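Local coordinates for protein nucleoporin 53 (Pichia guilliermondii, PDB 3P3D) that is probably a structural constituent of the nuclear pore complex, perhaps with phospholipid- and nucleic-acid-binding capacity, and is represented here by its RNA recognition motif domain, at residues A25-F30 with V89-I94. Residues are numbered along the deposited sequence; the frame is centred on the assembly and turned at random.
Sequences AYFQEF and VLLGVI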
ATOM      1  N   ALA A  25      -2.417  -6.909   3.231  1.00 36.64           N
ATOM      2  CA  ALA A  25      -2.310  -7.566   4.521  1.00 36.43           C
ATOM      3  C   ALA A  25      -0.904  -7.461   5.088  1.00 36.17           C
ATOM      4  O   ALA A  25      -0.705  -7.162   6.271  1.00 35.93           O
ATOM      5  CB  ALA A  25      -2.712  -9.018   4.395  1.00 35.89           C
ATOM      6  N   TYR A  26       0.083  -7.714   4.241  1.00 35.72           N
ATOM      7  CA  TYR A  26       1.457  -7.611   4.680  1.00 35.26           C
ATOM      8  C   TYR A  26       1.726  -6.187   5.174  1.00 34.21           C
ATOM      9  O   TYR A  26       2.327  -6.004   6.232  1.00 32.80           O
ATOM     10  CB  TYR A  26       2.397  -8.017   3.543  1.00 36.08           C
ATOM     11  CG  TYR A  26       3.859  -7.771   3.812  1.00 37.76           C
ATOM     12  CD1 TYR A  26       4.595  -8.622   4.642  1.00 41.16           C
ATOM     13  CD2 TYR A  26       4.505  -6.703   3.226  1.00 40.00           C
ATOM     14  CE1 TYR A  26       5.954  -8.396   4.881  1.00 43.29           C
ATOM     15  CE2 TYR A  26       5.845  -6.469   3.447  1.00 41.93           C
ATOM     16  CZ  TYR A  26       6.565  -7.311   4.261  1.00 44.89           C
ATOM     17  OH  TYR A  26       7.897  -7.039   4.456  1.00 49.71           O
ATOM     18  N   PHE A  27       1.245  -5.172   4.446  1.00 33.44           N
ATOM     19  CA  PHE A  27       1.577  -3.797   4.837  1.00 32.96           C
ATOM     20  C   PHE A  27       0.913  -3.300   6.135  1.00 33.14           C
ATOM     21  O   PHE A  27       1.333  -2.278   6.688  1.00 32.28           O
ATOM     22  CB  PHE A  27       1.386  -2.833   3.678  1.00 32.97           C
ATOM     23  CG  PHE A  27       2.556  -2.827   2.754  1.00 32.39           C
ATOM     24  CD1 PHE A  27       2.670  -3.791   1.763  1.00 31.35           C
ATOM     25  CD2 PHE A  27       3.578  -1.924   2.925  1.00 30.31           C
ATOM     26  CE1 PHE A  27       3.769  -3.847   0.951  1.00 31.08           C
ATOM     27  CE2 PHE A  27       4.684  -1.974   2.120  1.00 30.95           C
ATOM     28  CZ  PHE A  27       4.781  -2.936   1.123  1.00 30.56           C
ATOM     29  N   GLN A  28      -0.073  -4.041   6.644  1.00 32.71           N
ATOM     30  CA  GLN A  28      -0.614  -3.758   7.965  1.00 33.50           C
ATOM     31  C   GLN A  28       0.405  -3.977   9.085  1.00 32.79           C
ATOM     32  O   GLN A  28       0.289  -3.406  10.162  1.00 32.80           O
ATOM     33  CB  GLN A  28      -1.874  -4.591   8.224  1.00 33.55           C
ATOM     34  CG  GLN A  28      -2.468  -4.402   9.612  1.00 35.77           C
ATOM     35  CD  GLN A  28      -3.828  -5.088   9.756  1.00 37.50           C
ATOM     36  OE1 GLN A  28      -3.909  -6.312   9.795  1.00 39.03           O
ATOM     37  NE2 GLN A  28      -4.890  -4.294   9.840  1.00 35.51           N
ATOM     38  N   GLU A  29       1.417  -4.778   8.824  1.00 33.37           N
ATOM     39  CA  GLU A  29       2.484  -4.994   9.797  1.00 34.50           C
ATOM     40  C   GLU A  29       3.237  -3.714  10.173  1.00 35.03           C
ATOM     41  O   GLU A  29       3.936  -3.697  11.177  1.00 34.93           O
ATOM     42  CB  GLU A  29       3.486  -6.020   9.251  1.00 35.00           C
ATOM     43  CG  GLU A  29       2.907  -7.446   9.137  1.00 36.55           C
ATOM     44  CD  GLU A  29       3.917  -8.474   8.625  1.00 39.47           C
ATOM     45  OE1 GLU A  29       5.155  -8.247   8.744  1.00 37.80           O
ATOM     46  OE2 GLU A  29       3.448  -9.509   8.093  1.00 41.04           O
ATOM     47  N   PHE A  30       3.116  -2.660   9.360  1.00 34.91           N
ATOM     48  CA  PHE A  30       3.827  -1.408   9.618  1.00 35.56           C
ATOM     49  C   PHE A  30       3.014  -0.395  10.417  1.00 35.58           C
ATOM     50  O   PHE A  30       3.562   0.563  10.987  1.00 34.83           O
ATOM     51  CB  PHE A  30       4.323  -0.828   8.289  1.00 35.47           C
ATOM     52  CG  PHE A  30       5.149  -1.806   7.530  1.00 35.04           C
ATOM     53  CD1 PHE A  30       6.299  -2.319   8.109  1.00 34.95           C
ATOM     54  CD2 PHE A  30       4.741  -2.286   6.300  1.00 34.56           C
ATOM     55  CE1 PHE A  30       7.057  -3.270   7.463  1.00 34.26           C
ATOM     56  CE2 PHE A  30       5.482  -3.242   5.646  1.00 35.08           C
ATOM     57  CZ  PHE A  30       6.642  -3.748   6.237  1.00 34.88           C
ATOM     58  N   VAL A  89       7.752 -11.880  -6.254  1.00 45.74           N
ATOM     59  CA  VAL A  89       7.716 -10.649  -7.069  1.00 44.93           C
ATOM     60  C   VAL A  89       8.397  -9.537  -6.300  1.00 44.02           C
ATOM     61  O   VAL A  89       8.449  -9.554  -5.070  1.00 43.96           O
ATOM     62  CB  VAL A  89       6.267 -10.175  -7.425  1.00 45.00           C
ATOM     63  CG1 VAL A  89       5.408 -11.318  -7.953  1.00 44.79           C
ATOM     64  CG2 VAL A  89       5.612  -9.569  -6.226  1.00 45.27           C
ATOM     65  N   LEU A  90       8.916  -8.560  -7.031  1.00 43.09           N
ATOM     66  CA  LEU A  90       9.484  -7.379  -6.397  1.00 42.05           C
ATOM     67  C   LEU A  90       8.369  -6.384  -6.081  1.00 41.38           C
ATOM     68  O   LEU A  90       7.537  -6.081  -6.945  1.00 40.39           O
ATOM     69  CB  LEU A  90      10.532  -6.732  -7.300  1.00 41.95           C
ATOM     70  CG  LEU A  90      11.852  -7.489  -7.431  1.00 40.37           C
ATOM     71  CD1 LEU A  90      12.565  -6.990  -8.656  1.00 37.56           C
ATOM     72  CD2 LEU A  90      12.706  -7.315  -6.170  1.00 39.18           C
ATOM     73  N   LEU A  91       8.352  -5.890  -4.842  1.00 40.62           N
ATOM     74  CA  LEU A  91       7.433  -4.824  -4.473  1.00 40.82           C
ATOM     75  C   LEU A  91       8.105  -3.471  -4.531  1.00 40.30           C
ATOM     76  O   LEU A  91       9.257  -3.312  -4.121  1.00 40.94           O
ATOM     77  CB  LEU A  91       6.872  -5.023  -3.069  1.00 40.90           C
ATOM     78  CG  LEU A  91       5.993  -6.247  -2.866  1.00 41.37           C
ATOM     79  CD1 LEU A  91       5.315  -6.157  -1.508  1.00 42.92           C
ATOM     80  CD2 LEU A  91       4.976  -6.393  -3.976  1.00 41.42           C
ATOM     81  N   GLY A  92       7.366  -2.493  -5.029  1.00 39.77           N
ATOM     82  CA  GLY A  92       7.782  -1.089  -4.935  1.00 39.38           C
ATOM     83  C   GLY A  92       7.011  -0.338  -3.870  1.00 38.31           C
ATOM     84  O   GLY A  92       5.816  -0.561  -3.673  1.00 38.65           O
ATOM     85  N   VAL A  93       7.700   0.540  -3.159  1.00 37.88           N
ATOM     86  CA  VAL A  93       7.048   1.393  -2.181  1.00 37.07           C
ATOM     87  C   VAL A  93       7.648   2.761  -2.316  1.00 37.60           C
ATOM     88  O   VAL A  93       8.870   2.907  -2.280  1.00 37.56           O
ATOM     89  CB  VAL A  93       7.200   0.898  -0.722  1.00 36.83           C
ATOM     90  CG1 VAL A  93       6.306   1.714   0.225  1.00 34.47           C
ATOM     91  CG2 VAL A  93       6.846  -0.561  -0.605  1.00 35.46           C
ATOM     92  N   ILE A  94       6.784   3.762  -2.501  1.00 38.28           N
ATOM     93  CA  ILE A  94       7.218   5.168  -2.554  1.00 38.78           C
ATOM     94  C   ILE A  94       6.227   6.007  -1.788  1.00 39.20           C
ATOM     95  O   ILE A  94       5.085   5.581  -1.614  1.00 39.16           O
ATOM     96  CB  ILE A  94       7.332   5.731  -4.016  1.00 38.43           C
ATOM     97  CG1 ILE A  94       6.040   5.536  -4.817  1.00 38.36           C
ATOM     98  CG2 ILE A  94       8.467   5.085  -4.763  1.00 38.86           C
ATOM     99  CD1 ILE A  94       5.993   6.390  -6.085  1.00 38.34           C
TER
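In this Nup53-type RNA recognition motif, F27 joins helix 20-27 to strand 89-95 through L91 and V93. The contact lies in the hydrophobic core between the antiparallel sheet and helices 20-27 and 72-79. It is wholly apolar, and all three touching residues are buried. The two backbones stay well apart, with the CA atoms of F27 and V93 10.3 Å from each other, and the F27 side chain bridges that gap together with the side chains of L91 and V93. The L91 side chain comes from the opposite direction and puts CD1 at the ring edge, near the ring plane, 3.7 Å from F27 CE1. CG of L91 stands anti to its carbonyl carbon (chi1 -65°), and from there the branch reaches the ring. The F27 and V93 side chains run past one another, and V93 CG2 approaches the ring obliquely. The edge of the Y26 ring is turned to one face of F27, with Y26 CE2 4.2 Å above the plane and toward the rim. The Y26 hydroxyl is hydrogen-bonded to E81. I10 and V12 of the neighbouring central strand and A78 of helix 72-79 also touch F27, and L79 of that helix touches V93. With an alanine at F27, the methyls of L91 and V93 would probably lose their aromatic partner, and a gap is likely to open between helix and sheet. G92, between the two inward-pointing residues, is paired through its backbone with F13. The valine contact is made by one methyl, V93 CG2, 3.6 Å from F27 CZ and 3.8 Å from F27 CE2.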